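Side-chain contacts in endonuclease III (Geobacillus stearothermophilus, PDB 1ORN), which is a DNA repair glycosylase with a [4Fe-4S] cluster that probably removes damaged bases through a covalent intermediate with the DNA: residues C[62-65]-C[66-69]; C[143-146]-C[147-151]. All coordinates share one frame; numbering follows the deposited sequence.

Interaction 1: residues C[62-65]-C[66-69]; sequences YRTP and HDYI
Asp67 and Thr64 meet at the start of helix 65-69 and form a capping box. Asp67 OD2 takes two backbone N-H groups of the preceding loop. Arg63 N reaches it at 2.8 Å along a nearly straight line, 164°, on the anti lone pair of the carboxylate. Thr64 N donates to the same oxygen at 3.0 Å, from well above the carboxylate plane. Asp67 CG lies anti to its own carbonyl carbon (chi1 -57°), which swings the carboxylate back over the turn. The reverse half of the box is weak: His66 N donates to Thr64 OG1 at 3.4 Å. The backbone adds a bond from Asp67 N to Thr64 O at 3.0 Å.

Behind the cap, two tyrosines pack face to face. The rings of Tyr62 and Tyr68 form an offset stack, with centroids 4.6 Å apart and planes 10° from parallel. The shift brings Tyr62 CB over the face of the Tyr68 ring, where it makes a CH-pi contact at 3.6 Å from the centroid. Asp67 O lies at the edge of the Tyr62 ring. A water joins Tyr68 OH to Tyr62 O, so the phenol end is tied back to the loop as well.

Farther out, Tyr62 OH is hydrogen-bonded to Asp79 at the end of helix 73-79. Tyr68 packs on Leu58 and Phe59 of helix 48-61 and on Ile93 and Cys97 of helix 86-103. The loop 62-64 links helix 48-61 to helix 65-69, which Thr64 N-caps. With two N-H donors and the start of a helix beside it, the Asp67 carboxylate is probably stabilised in its charged form.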
loop_
_atom_site.group_PDB
_atom_site.type_symbol
_atom_site.label_atom_id
_atom_site.label_comp_id
_atom_site.label_asym_id
_atom_site.label_seq_id
_atom_site.Cartn_x
_atom_site.Cartn_y
_atom_site.Cartn_z
ATOM N N TYR C 62 20.140 3.247 10.964
ATOM C CA TYR C 62 19.488 4.551 10.969
ATOM C C TYR C 62 18.245 4.484 11.859
ATOM O O TYR C 62 17.428 3.573 11.717
ATOM C CB TYR C 62 19.072 4.933 9.544
ATOM C CG TYR C 62 20.182 4.886 8.514
ATOM C CD1 TYR C 62 21.010 5.990 8.295
ATOM C CD2 TYR C 62 20.389 3.748 7.742
ATOM C CE1 TYR C 62 22.010 5.960 7.327
ATOM C CE2 TYR C 62 21.390 3.705 6.774
ATOM C CZ TYR C 62 22.195 4.815 6.570
ATOM O OH TYR C 62 23.173 4.775 5.603
ATOM N N ARG C 63 18.090 5.445 12.766
ATOM C CA ARG C 63 16.936 5.448 13.667
ATOM C C ARG C 63 16.157 6.754 13.652
ATOM O O ARG C 63 15.005 6.808 14.095
ATOM C CB ARG C 63 17.379 5.185 15.109
ATOM C CG ARG C 63 18.165 3.910 15.326
ATOM C CD ARG C 63 18.282 3.624 16.816
ATOM N NE ARG C 63 19.284 2.607 17.114
ATOM C CZ ARG C 63 20.597 2.819 17.087
ATOM N NH1 ARG C 63 21.435 1.829 17.370
ATOM N NH2 ARG C 63 21.074 4.022 16.785
ATOM N N THR C 64 16.787 7.809 13.147
ATOM C CA THR C 64 16.150 9.118 13.116
ATOM C C THR C 64 16.455 9.800 11.791
ATOM O O THR C 64 17.364 9.388 11.069
ATOM C CB THR C 64 16.702 10.008 14.241
ATOM O OG1 THR C 64 18.044 10.383 13.918
ATOM C CG2 THR C 64 16.717 9.245 15.565
ATOM N N PRO C 65 15.700 10.856 11.457
ATOM C CA PRO C 65 15.962 11.546 10.191
ATOM C C PRO C 65 17.377 12.134 10.100
ATOM O O PRO C 65 17.921 12.292 9.009
ATOM C CB PRO C 65 14.856 12.605 10.137
ATOM C CG PRO C 65 14.483 12.818 11.568
ATOM C CD PRO C 65 14.531 11.431 12.143
ATOM N N HIS C 66 17.982 12.441 11.244
ATOM C CA HIS C 66 19.335 12.995 11.244
ATOM C C HIS C 66 20.363 11.966 10.810
ATOM O O HIS C 66 21.408 12.314 10.264
ATOM C CB HIS C 66 19.699 13.514 12.636
ATOM C CG HIS C 66 18.692 14.464 13.198
ATOM N ND1 HIS C 66 17.453 14.055 13.638
ATOM C CD2 HIS C 66 18.722 15.808 13.350
ATOM C CE1 HIS C 66 16.760 15.106 14.036
ATOM N NE2 HIS C 66 17.508 16.182 13.871
ATOM N N ASP C 67 20.075 10.694 11.061
ATOM C CA ASP C 67 21.000 9.638 10.676
ATOM C C ASP C 67 21.059 9.486 9.160
ATOM O O ASP C 67 22.132 9.272 8.596
ATOM C CB ASP C 67 20.595 8.303 11.306
ATOM C CG ASP C 67 20.504 8.370 12.820
ATOM O OD1 ASP C 67 21.174 9.237 13.428
ATOM O OD2 ASP C 67 19.774 7.538 13.404
ATOM N N TYR C 68 19.906 9.600 8.500
ATOM C CA TYR C 68 19.844 9.462 7.044
ATOM C C TYR C 68 20.534 10.598 6.287
ATOM O O TYR C 68 21.141 10.368 5.239
ATOM C CB TYR C 68 18.384 9.363 6.580
ATOM C CG TYR C 68 17.718 8.042 6.898
ATOM C CD1 TYR C 68 17.960 6.905 6.121
ATOM C CD2 TYR C 68 16.845 7.926 7.978
ATOM C CE1 TYR C 68 17.341 5.687 6.417
ATOM C CE2 TYR C 68 16.225 6.719 8.280
ATOM C CZ TYR C 68 16.472 5.605 7.496
ATOM O OH TYR C 68 15.824 4.422 7.789
ATOM N N ILE C 69 20.443 11.817 6.811
ATOM C CA ILE C 69 21.059 12.964 6.150
ATOM C C ILE C 69 22.512 13.183 6.561
ATOM O O ILE C 69 23.174 14.082 6.043
ATOM C CB ILE C 69 20.285 14.274 6.428
ATOM C CG1 ILE C 69 20.452 14.692 7.892
ATOM C CG2 ILE C 69 18.820 14.083 6.103
ATOM C CD1 ILE C 69 19.796 16.019 8.235
HETATM O O HOH W 1 14.681 4.264 10.223
#

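Interaction 2: residues C[143-146]-C[147-151]; sequences THVE and RVSKR. With nucleotides of chain B.
This is a contact within one helix, between side chains three or four residues apart along helix 143-152, whose first turn meets the DNA backbone. Arg147 and His144 lie side by side and point the same way. Arg147 NH2 donates to His144 ND1 at 2.9 Å with an angle of 155°. The donor lies in the imidazole plane, while the ring and guanidinium planes stand 87° apart. The Arg147 chain leaves CB extended and then bends at chi3 (67°), which folds its end back along the helix toward the histidine. The same NH2 also bonds Cys192 O, by the iron-sulfur cluster.

The phosphate of DA6 of chain B sits against this group. Thr143 OG1 donates to OP2 at 2.8 Å. Arg147 NH1 makes a weak bond to OP1, also at 2.8 Å. A water at the guanidinium edge links Arg147 NH1, Thr143 OG1 and, weakly, OP2. A second phosphate, that of DG8 of chain B, takes the backbone N-H of Thr143 through OP1 at 2.9 Å.

The rest of the contact braces the helix internally. Glu146 OE1 forms a salt bridge with Lys150 NZ at 2.8 Å through its anti lone pair. Lys150 NZ reaches on to the carbonyls of Trp157 and Asp159 outside the helix. Ser149 OG and Ser149 N reach Val145 O from opposite faces of its carbonyl plane. The guanidinium of Arg151 lies with one face against Arg147 CD.

The bond to ND1 helps set the rotation of the His144 ring, whose NE2 is hydrogen-bonded to a modified side chain. Thr143 N gives its N-H to DG8, and Asp142 takes the next two. The arginine charge and this helix end probably both favour binding of the phosphates.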
loop_
_atom_site.group_PDB
_atom_site.type_symbol
_atom_site.label_atom_id
_atom_site.label_comp_id
_atom_site.label_asym_id
_atom_site.label_seq_id
_atom_site.Cartn_x
_atom_site.Cartn_y
_atom_site.Cartn_z
ATOM N N THR C 143 -1.167 -1.757 -6.578
ATOM C CA THR C 143 -1.380 -2.678 -7.687
ATOM C C THR C 143 -2.457 -3.733 -7.401
ATOM O O THR C 143 -3.299 -4.013 -8.260
ATOM C CB THR C 143 -0.057 -3.384 -8.088
ATOM O OG1 THR C 143 -0.319 -4.295 -9.160
ATOM C CG2 THR C 143 0.537 -4.149 -6.908
ATOM N N HIS C 144 -2.450 -4.305 -6.200
ATOM C CA HIS C 144 -3.427 -5.343 -5.849
ATOM C C HIS C 144 -4.853 -4.810 -5.753
ATOM O O HIS C 144 -5.779 -5.385 -6.333
ATOM C CB HIS C 144 -3.049 -6.020 -4.524
ATOM C CG HIS C 144 -1.742 -6.756 -4.563
ATOM N ND1 HIS C 144 -1.528 -7.851 -5.373
ATOM C CD2 HIS C 144 -0.578 -6.544 -3.904
ATOM C CE1 HIS C 144 -0.289 -8.281 -5.214
ATOM N NE2 HIS C 144 0.310 -7.505 -4.329
ATOM N N VAL C 145 -5.037 -3.711 -5.029
ATOM C CA VAL C 145 -6.364 -3.141 -4.883
ATOM C C VAL C 145 -6.928 -2.758 -6.242
ATOM O O VAL C 145 -8.083 -3.055 -6.544
ATOM C CB VAL C 145 -6.348 -1.907 -3.967
ATOM C CG1 VAL C 145 -7.728 -1.249 -3.949
ATOM C CG2 VAL C 145 -5.941 -2.323 -2.555
ATOM N N GLU C 146 -6.106 -2.124 -7.073
ATOM C CA GLU C 146 -6.568 -1.720 -8.399
ATOM C C GLU C 146 -6.949 -2.926 -9.257
ATOM O O GLU C 146 -8.029 -2.961 -9.858
ATOM C CB GLU C 146 -5.491 -0.912 -9.122
ATOM C CG GLU C 146 -5.934 -0.432 -10.500
ATOM C CD GLU C 146 -4.848 0.305 -11.268
ATOM O OE1 GLU C 146 -5.180 0.913 -12.310
ATOM O OE2 GLU C 146 -3.669 0.275 -10.846
ATOM N N ARG C 147 -6.055 -3.910 -9.323
ATOM C CA ARG C 147 -6.312 -5.109 -10.118
ATOM C C ARG C 147 -7.579 -5.840 -9.675
ATOM O O ARG C 147 -8.410 -6.223 -10.502
ATOM C CB ARG C 147 -5.117 -6.070 -10.041
ATOM C CG ARG C 147 -5.269 -7.287 -10.952
ATOM C CD ARG C 147 -4.057 -8.204 -10.874
ATOM N NE ARG C 147 -3.928 -8.830 -9.560
ATOM C CZ ARG C 147 -3.003 -8.511 -8.656
ATOM N NH1 ARG C 147 -2.106 -7.566 -8.911
ATOM N NH2 ARG C 147 -2.985 -9.139 -7.487
ATOM N N VAL C 148 -7.724 -6.047 -8.371
ATOM C CA VAL C 148 -8.895 -6.737 -7.845
ATOM C C VAL C 148 -10.166 -5.962 -8.168
ATOM O O VAL C 148 -11.164 -6.547 -8.586
ATOM C CB VAL C 148 -8.781 -6.943 -6.317
ATOM C CG1 VAL C 148 -10.111 -7.412 -5.737
ATOM C CG2 VAL C 148 -7.690 -7.968 -6.026
ATOM N N SER C 149 -10.118 -4.643 -7.997
ATOM C CA SER C 149 -11.279 -3.800 -8.272
ATOM C C SER C 149 -11.728 -3.886 -9.726
ATOM O O SER C 149 -12.929 -4.014 -10.015
ATOM C CB SER C 149 -10.963 -2.340 -7.920
ATOM O OG SER C 149 -10.841 -2.165 -6.517
ATOM N N LYS C 150 -10.765 -3.823 -10.638
ATOM C CA LYS C 150 -11.073 -3.871 -12.059
ATOM C C LYS C 150 -11.495 -5.246 -12.557
ATOM O O LYS C 150 -12.368 -5.353 -13.415
ATOM C CB LYS C 150 -9.887 -3.322 -12.851
ATOM C CG LYS C 150 -9.731 -1.816 -12.612
ATOM C CD LYS C 150 -8.549 -1.212 -13.323
ATOM C CE LYS C 150 -8.588 0.312 -13.191
ATOM N NZ LYS C 150 -7.455 0.949 -13.909
ATOM N N ARG C 151 -10.901 -6.302 -12.019
ATOM C CA ARG C 151 -11.285 -7.648 -12.448
ATOM C C ARG C 151 -12.708 -7.979 -12.012
ATOM O O ARG C 151 -13.497 -8.521 -12.790
ATOM C CB ARG C 151 -10.328 -8.689 -11.873
ATOM C CG ARG C 151 -8.979 -8.733 -12.551
ATOM C CD ARG C 151 -8.125 -9.830 -11.951
ATOM N NE ARG C 151 -6.916 -10.065 -12.733
ATOM C CZ ARG C 151 -5.929 -10.871 -12.356
ATOM N NH1 ARG C 151 -5.999 -11.524 -11.202
ATOM N NH2 ARG C 151 -4.874 -11.028 -13.138
ATOM P P DA B 6 1.756 -7.482 -9.042
ATOM O OP1 DA B 6 0.599 -8.140 -8.387
ATOM O OP2 DA B 6 1.551 -6.237 -9.826
ATOM O "O5'" DA B 6 2.868 -7.224 -7.929
ATOM C "C5'" DA B 6 3.289 -8.293 -7.080
ATOM C "C4'" DA B 6 4.429 -7.856 -6.190
ATOM O "O4'" DA B 6 5.624 -7.631 -6.973
ATOM C "C3'" DA B 6 4.192 -6.574 -5.391
ATOM O "O3'" DA B 6 4.751 -6.739 -4.089
ATOM C "C2'" DA B 6 5.005 -5.538 -6.150
ATOM C "C1'" DA B 6 6.181 -6.372 -6.635
ATOM N N9 DA B 6 6.871 -5.864 -7.820
ATOM C C8 DA B 6 6.317 -5.294 -8.939
ATOM N N7 DA B 6 7.194 -4.972 -9.856
ATOM C C5 DA B 6 8.409 -5.352 -9.305
ATOM C C6 DA B 6 9.730 -5.286 -9.784
ATOM N N6 DA B 6 10.063 -4.800 -10.985
ATOM N N1 DA B 6 10.712 -5.745 -8.979
ATOM C C2 DA B 6 10.381 -6.238 -7.780
ATOM N N3 DA B 6 9.180 -6.357 -7.221
ATOM C C4 DA B 6 8.225 -5.891 -8.044
ATOM P P DG B 8 2.805 -1.016 -5.599
ATOM O OP1 DG B 8 1.639 -1.025 -6.514
ATOM O OP2 DG B 8 3.978 -1.893 -5.896
ATOM O "O5'" DG B 8 3.350 0.473 -5.471
ATOM C "C5'" DG B 8 2.462 1.590 -5.506
ATOM C "C4'" DG B 8 3.265 2.863 -5.396
ATOM O "O4'" DG B 8 4.256 2.903 -6.449
ATOM C "C3'" DG B 8 2.509 4.185 -5.471
ATOM O "O3'" DG B 8 3.137 5.044 -4.518
ATOM C "C2'" DG B 8 2.737 4.641 -6.907
ATOM C "C1'" DG B 8 4.114 4.080 -7.232
ATOM N N9 DG B 8 4.317 3.693 -8.625
ATOM C C8 DG B 8 3.397 3.141 -9.482
ATOM N N7 DG B 8 3.901 2.842 -10.651
ATOM C C5 DG B 8 5.231 3.230 -10.562
ATOM C C6 DG B 8 6.288 3.142 -11.519
ATOM O O6 DG B 8 6.260 2.663 -12.656
ATOM N N1 DG B 8 7.472 3.676 -11.022
ATOM C C2 DG B 8 7.629 4.214 -9.766
ATOM N N2 DG B 8 8.849 4.687 -9.474
ATOM N N3 DG B 8 6.659 4.283 -8.862
ATOM C C4 DG B 8 5.498 3.778 -9.325
HETATM O O HOH W 2 -1.370 -5.985 -11.373
#

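Interaction 1 closes before interaction 2 opens along the chain, and both belong to the HhH-GPD part of the protein. Their centres are 35 Å apart, on opposite sides of the centre of this chain of helices and loops, without strands. The nearest atoms are about 23 Å from each other, so the two do not touch. They share no helix: interaction 1 joins the loop after helix 48-61 to helix 65-69, and interaction 2 lies wholly on helix 143-152. Interaction 1 stays about 15 Å from the bound nucleic acid and shapes a turn between helices. Interaction 2 binds DNA phosphates and reaches the iron-sulfur cluster pocket through Arg151.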